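Local coordinates for protein xylulose kinase (Bifidobacterium adolescentis ATCC 15703, PDB 3I8B) that probably phosphorylates D-xylulose at the expense of ATP, giving D-xylulose 5-phosphate and ADP, as a member of the FGGY carbohydrate kinase family, at residues T366-R379 with T495-G507. Sequence-based numbering, arbitrary orientation.
Sequences TLVPYFDGERTPNR and TEAVYEAYAKARG
Arg379 reaches the end of helix 496-506 and gives both terminal nitrogens to one backbone oxygen, Arg506 O. The bond from Arg379 NH1 is the shorter and straighter, 2.8 Å to Arg506 O and in the carbonyl plane; Arg379 NH2, 3.3 Å from Arg506 O, comes from above that plane. The oxygen itself lies in the guanidinium plane, met end-on by a side chain extended from CG to NE. Cutting Arg379 back to an alanine is likely to leave Arg506 O without either of these donors and the last helical turn less firmly tied to the loop. The side chain of Arg506 bends at chi2, and its NE forms a salt bridge with Asp413 of helix 396-420.

Apolar contacts join the strand to the helix. Thr366 CG2 packs on Ala505 CB (3.7 Å), and Val368 CG2 touches the same methyl as well as the backbone of Arg506. With CG1 anti to the backbone N (chi1 177°), the other methyl of Val368 lies over the centre of the Tyr370 ring. The edge of the Tyr502 ring meets Pro369 CD, 3.7 Å from Tyr502 CE2, and the carbonyl of Leu367, whose buried oxygen has no hydrogen-bond partner.

One water bridges the two phenols, 2.8 Å from both Tyr370 OH and Tyr502 OH.

Strand 366-368 pairs with strand 385-387 in a two-stranded antiparallel sheet, and helix 496-506 runs at 52° to strand 366-368, so that the last helix lies against this small sheet in the C-terminal half of an FGGY kinase, away from the magnesium site and the probable catalytic residue.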
loop_
_atom_site.group_PDB
_atom_site.type_symbol
_atom_site.label_atom_id
_atom_site.label_comp_id
_atom_site.label_asym_id
_atom_site.label_seq_id
_atom_site.Cartn_x
_atom_site.Cartn_y
_atom_site.Cartn_z
ATOM N N THR A 366 -6.457 -17.509 -25.308
ATOM C CA THR A 366 -5.947 -17.016 -24.040
ATOM C C THR A 366 -5.294 -15.653 -24.230
ATOM O O THR A 366 -4.513 -15.446 -25.169
ATOM C CB THR A 366 -4.906 -17.973 -23.462
ATOM O OG1 THR A 366 -5.523 -19.234 -23.181
ATOM C CG2 THR A 366 -4.305 -17.404 -22.187
ATOM N N LEU A 367 -5.633 -14.724 -23.345
ATOM C CA LEU A 367 -4.974 -13.429 -23.287
ATOM C C LEU A 367 -4.048 -13.388 -22.084
ATOM O O LEU A 367 -4.487 -13.679 -20.966
ATOM C CB LEU A 367 -6.011 -12.309 -23.147
ATOM C CG LEU A 367 -5.427 -10.923 -22.847
ATOM C CD1 LEU A 367 -4.442 -10.497 -23.958
ATOM C CD2 LEU A 367 -6.525 -9.875 -22.650
ATOM N N VAL A 368 -2.775 -13.065 -22.312
ATOM C CA VAL A 368 -1.869 -12.685 -21.232
ATOM C C VAL A 368 -1.755 -11.172 -21.300
ATOM O O VAL A 368 -1.051 -10.630 -22.153
ATOM C CB VAL A 368 -0.476 -13.334 -21.356
ATOM C CG1 VAL A 368 0.461 -12.836 -20.237
ATOM C CG2 VAL A 368 -0.590 -14.847 -21.321
ATOM N N PRO A 369 -2.456 -10.476 -20.397
ATOM C CA PRO A 369 -2.751 -9.056 -20.585
ATOM C C PRO A 369 -1.664 -8.116 -20.091
ATOM O O PRO A 369 -1.999 -7.165 -19.385
ATOM C CB PRO A 369 -3.994 -8.845 -19.707
ATOM C CG PRO A 369 -4.143 -10.106 -18.871
ATOM C CD PRO A 369 -2.938 -10.952 -19.089
ATOM N N TYR A 370 -0.407 -8.356 -20.444
ATOM C CA TYR A 370 0.668 -7.489 -19.971
ATOM C C TYR A 370 0.791 -6.222 -20.826
ATOM O O TYR A 370 1.879 -5.858 -21.273
ATOM C CB TYR A 370 2.005 -8.238 -19.911
ATOM C CG TYR A 370 2.001 -9.467 -19.023
ATOM C CD1 TYR A 370 0.985 -9.686 -18.092
ATOM C CD2 TYR A 370 3.030 -10.397 -19.094
ATOM C CE1 TYR A 370 0.986 -10.813 -17.275
ATOM C CE2 TYR A 370 3.039 -11.511 -18.288
ATOM C CZ TYR A 370 2.020 -11.715 -17.384
ATOM O OH TYR A 370 2.052 -12.831 -16.593
ATOM N N PHE A 371 -0.328 -5.547 -21.051
ATOM C CA PHE A 371 -0.294 -4.285 -21.775
ATOM C C PHE A 371 0.674 -3.361 -21.066
ATOM O O PHE A 371 0.484 -3.051 -19.890
ATOM C CB PHE A 371 -1.683 -3.656 -21.821
ATOM C CG PHE A 371 -2.693 -4.489 -22.542
ATOM C CD1 PHE A 371 -2.788 -4.447 -23.922
ATOM C CD2 PHE A 371 -3.543 -5.328 -21.840
ATOM C CE1 PHE A 371 -3.715 -5.217 -24.592
ATOM C CE2 PHE A 371 -4.477 -6.104 -22.505
ATOM C CZ PHE A 371 -4.561 -6.052 -23.881
ATOM N N ASP A 372 1.725 -2.942 -21.764
ATOM C CA ASP A 372 2.712 -2.045 -21.167
ATOM C C ASP A 372 3.498 -2.703 -20.027
ATOM O O ASP A 372 3.931 -2.032 -19.093
ATOM C CB ASP A 372 2.022 -0.769 -20.666
ATOM C CG ASP A 372 1.189 -0.095 -21.750
ATOM O OD1 ASP A 372 1.778 0.574 -22.624
ATOM O OD2 ASP A 372 -0.052 -0.244 -21.737
ATOM N N GLY A 373 3.680 -4.018 -20.107
ATOM C CA GLY A 373 4.440 -4.752 -19.109
ATOM C C GLY A 373 3.617 -5.134 -17.888
ATOM O O GLY A 373 2.394 -4.979 -17.888
ATOM N N GLU A 374 4.281 -5.657 -16.860
ATOM C CA GLU A 374 3.618 -5.944 -15.583
ATOM C C GLU A 374 4.552 -5.792 -14.393
ATOM O O GLU A 374 5.776 -5.976 -14.521
ATOM C CB GLU A 374 2.996 -7.350 -15.557
ATOM C CG GLU A 374 1.480 -7.393 -15.786
ATOM C CD GLU A 374 0.702 -6.538 -14.805
ATOM O OE1 GLU A 374 1.265 -6.177 -13.743
ATOM O OE2 GLU A 374 -0.475 -6.232 -15.095
ATOM N N ARG A 375 3.959 -5.439 -13.249
ATOM C CA ARG A 375 4.637 -5.452 -11.963
ATOM C C ARG A 375 4.661 -6.888 -11.430
ATOM O O ARG A 375 5.680 -7.360 -10.930
ATOM C CB ARG A 375 3.895 -4.560 -10.958
ATOM C CG ARG A 375 4.165 -3.065 -11.059
ATOM C CD ARG A 375 5.454 -2.654 -10.330
ATOM N NE ARG A 375 5.454 -3.022 -8.908
ATOM C CZ ARG A 375 5.047 -2.231 -7.914
ATOM N NH1 ARG A 375 4.594 -1.009 -8.166
ATOM N NH2 ARG A 375 5.100 -2.661 -6.657
ATOM N N THR A 376 3.526 -7.578 -11.534
ATOM C CA THR A 376 3.421 -8.957 -11.072
ATOM C C THR A 376 2.795 -9.809 -12.177
ATOM O O THR A 376 1.639 -9.588 -12.545
ATOM C CB THR A 376 2.558 -9.053 -9.788
ATOM O OG1 THR A 376 3.077 -8.169 -8.783
ATOM C CG2 THR A 376 2.551 -10.475 -9.242
ATOM N N PRO A 377 3.565 -10.758 -12.745
ATOM C CA PRO A 377 4.965 -11.082 -12.425
ATOM C C PRO A 377 5.894 -9.941 -12.859
ATOM O O PRO A 377 5.441 -9.028 -13.531
ATOM C CB PRO A 377 5.253 -12.341 -13.260
ATOM C CG PRO A 377 3.995 -12.615 -14.086
ATOM C CD PRO A 377 3.120 -11.405 -13.992
ATOM N N ASN A 378 7.166 -9.997 -12.477
ATOM C CA ASN A 378 8.070 -8.860 -12.658
ATOM C C ASN A 378 8.618 -8.765 -14.076
ATOM O O ASN A 378 9.729 -9.215 -14.335
ATOM C CB ASN A 378 9.232 -8.951 -11.666
ATOM C CG ASN A 378 10.074 -7.667 -11.606
ATOM O OD1 ASN A 378 9.949 -6.773 -12.454
ATOM N ND2 ASN A 378 10.940 -7.578 -10.591
ATOM N N ARG A 379 7.841 -8.167 -14.977
ATOM C CA ARG A 379 8.166 -8.153 -16.403
ATOM C C ARG A 379 7.914 -6.789 -17.042
ATOM O O ARG A 379 6.937 -6.607 -17.771
ATOM C CB ARG A 379 7.347 -9.209 -17.129
ATOM C CG ARG A 379 7.600 -10.608 -16.637
ATOM C CD ARG A 379 7.017 -11.626 -17.589
ATOM N NE ARG A 379 6.975 -12.951 -16.978
ATOM C CZ ARG A 379 6.358 -14.005 -17.507
ATOM N NH1 ARG A 379 5.728 -13.900 -18.674
ATOM N NH2 ARG A 379 6.375 -15.168 -16.865
ATOM N N THR A 495 -13.535 -23.621 -12.505
ATOM C CA THR A 495 -13.118 -24.115 -13.809
ATOM C C THR A 495 -11.603 -23.957 -13.904
ATOM O O THR A 495 -11.097 -22.912 -14.313
ATOM C CB THR A 495 -13.787 -23.331 -14.940
ATOM O OG1 THR A 495 -13.449 -21.942 -14.822
ATOM C CG2 THR A 495 -15.301 -23.496 -14.877
ATOM N N GLU A 496 -10.887 -24.997 -13.500
ATOM C CA GLU A 496 -9.444 -24.915 -13.334
ATOM C C GLU A 496 -8.727 -24.781 -14.679
ATOM O O GLU A 496 -7.676 -24.138 -14.774
ATOM C CB GLU A 496 -8.944 -26.134 -12.555
ATOM C CG GLU A 496 -7.538 -25.996 -12.003
ATOM C CD GLU A 496 -7.309 -24.668 -11.303
ATOM O OE1 GLU A 496 -8.051 -24.354 -10.343
ATOM O OE2 GLU A 496 -6.379 -23.944 -11.723
ATOM N N ALA A 497 -9.317 -25.361 -15.719
ATOM C CA ALA A 497 -8.697 -25.380 -17.045
ATOM C C ALA A 497 -8.481 -23.980 -17.625
ATOM O O ALA A 497 -7.556 -23.758 -18.404
ATOM C CB ALA A 497 -9.509 -26.237 -18.001
ATOM N N VAL A 498 -9.324 -23.031 -17.235
ATOM C CA VAL A 498 -9.138 -21.649 -17.669
ATOM C C VAL A 498 -7.780 -21.124 -17.201
ATOM O O VAL A 498 -6.939 -20.751 -18.008
ATOM C CB VAL A 498 -10.275 -20.722 -17.178
ATOM C CG1 VAL A 498 -10.030 -19.286 -17.632
ATOM C CG2 VAL A 498 -11.621 -21.212 -17.706
ATOM N N TYR A 499 -7.551 -21.123 -15.897
ATOM C CA TYR A 499 -6.269 -20.676 -15.371
ATOM C C TYR A 499 -5.091 -21.566 -15.790
ATOM O O TYR A 499 -3.977 -21.078 -15.971
ATOM C CB TYR A 499 -6.324 -20.542 -13.846
ATOM C CG TYR A 499 -4.986 -20.213 -13.230
ATOM C CD1 TYR A 499 -4.397 -18.963 -13.417
ATOM C CD2 TYR A 499 -4.309 -21.149 -12.463
ATOM C CE1 TYR A 499 -3.167 -18.668 -12.853
ATOM C CE2 TYR A 499 -3.089 -20.858 -11.894
ATOM C CZ TYR A 499 -2.521 -19.619 -12.094
ATOM O OH TYR A 499 -1.302 -19.343 -11.524
ATOM N N GLU A 500 -5.323 -22.869 -15.925
ATOM C CA GLU A 500 -4.249 -23.769 -16.355
ATOM C C GLU A 500 -3.739 -23.410 -17.757
ATOM O O GLU A 500 -2.535 -23.459 -18.015
ATOM C CB GLU A 500 -4.672 -25.241 -16.256
ATOM C CG GLU A 500 -4.807 -25.724 -14.800
ATOM C CD GLU A 500 -5.323 -27.158 -14.669
ATOM O OE1 GLU A 500 -6.066 -27.611 -15.569
ATOM O OE2 GLU A 500 -4.994 -27.825 -13.659
ATOM N N ALA A 501 -4.659 -23.034 -18.641
ATOM C CA ALA A 501 -4.308 -22.561 -19.981
ATOM C C ALA A 501 -3.562 -21.227 -19.925
ATOM O O ALA A 501 -2.590 -21.014 -20.645
ATOM C CB ALA A 501 -5.559 -22.429 -20.846
ATOM N N TYR A 502 -4.035 -20.333 -19.065
ATOM C CA TYR A 502 -3.415 -19.034 -18.880
ATOM C C TYR A 502 -1.983 -19.211 -18.403
ATOM O O TYR A 502 -1.072 -18.550 -18.894
ATOM C CB TYR A 502 -4.206 -18.215 -17.851
ATOM C CG TYR A 502 -3.603 -16.865 -17.522
ATOM C CD1 TYR A 502 -2.667 -16.727 -16.504
ATOM C CD2 TYR A 502 -3.975 -15.723 -18.230
ATOM C CE1 TYR A 502 -2.117 -15.490 -16.202
ATOM C CE2 TYR A 502 -3.435 -14.484 -17.932
ATOM C CZ TYR A 502 -2.500 -14.372 -16.925
ATOM O OH TYR A 502 -1.959 -13.138 -16.628
ATOM N N ALA A 503 -1.788 -20.101 -17.438
ATOM C CA ALA A 503 -0.460 -20.303 -16.873
ATOM C C ALA A 503 0.516 -20.795 -17.934
ATOM O O ALA A 503 1.646 -20.312 -18.012
ATOM C CB ALA A 503 -0.503 -21.258 -15.690
ATOM N N LYS A 504 0.078 -21.755 -18.745
ATOM C CA LYS A 504 0.894 -22.215 -19.861
ATOM C C LYS A 504 1.295 -21.032 -20.730
ATOM O O LYS A 504 2.480 -20.799 -20.952
ATOM C CB LYS A 504 0.158 -23.271 -20.694
ATOM C CG LYS A 504 0.119 -24.654 -20.044
ATOM C CD LYS A 504 -0.495 -25.703 -20.970
ATOM C CE LYS A 504 -0.543 -27.086 -20.308
ATOM N NZ LYS A 504 -1.634 -27.194 -19.303
ATOM N N ALA A 505 0.308 -20.270 -21.191
ATOM C CA ALA A 505 0.568 -19.141 -22.086
ATOM C C ALA A 505 1.556 -18.126 -21.524
ATOM O O ALA A 505 2.474 -17.713 -22.220
ATOM C CB ALA A 505 -0.739 -18.446 -22.492
ATOM N N ARG A 506 1.376 -17.721 -20.271
ATOM C CA ARG A 506 2.221 -16.673 -19.704
ATOM C C ARG A 506 3.618 -17.182 -19.419
ATOM O O ARG A 506 4.559 -16.399 -19.309
ATOM C CB ARG A 506 1.595 -16.081 -18.439
ATOM C CG ARG A 506 1.546 -17.027 -17.259
ATOM C CD ARG A 506 2.681 -16.780 -16.268
ATOM N NE ARG A 506 2.305 -17.317 -14.965
ATOM C CZ ARG A 506 2.660 -18.514 -14.509
ATOM N NH1 ARG A 506 3.428 -19.303 -15.246
ATOM N NH2 ARG A 506 2.243 -18.926 -13.315
ATOM N N GLY A 507 3.743 -18.499 -19.299
ATOM C CA GLY A 507 5.037 -19.139 -19.149
ATOM C C GLY A 507 5.618 -19.005 -17.754
ATOM O O GLY A 507 6.835 -19.088 -17.585
HETATM O O HOH W 1 0.048 -13.268 -14.747
#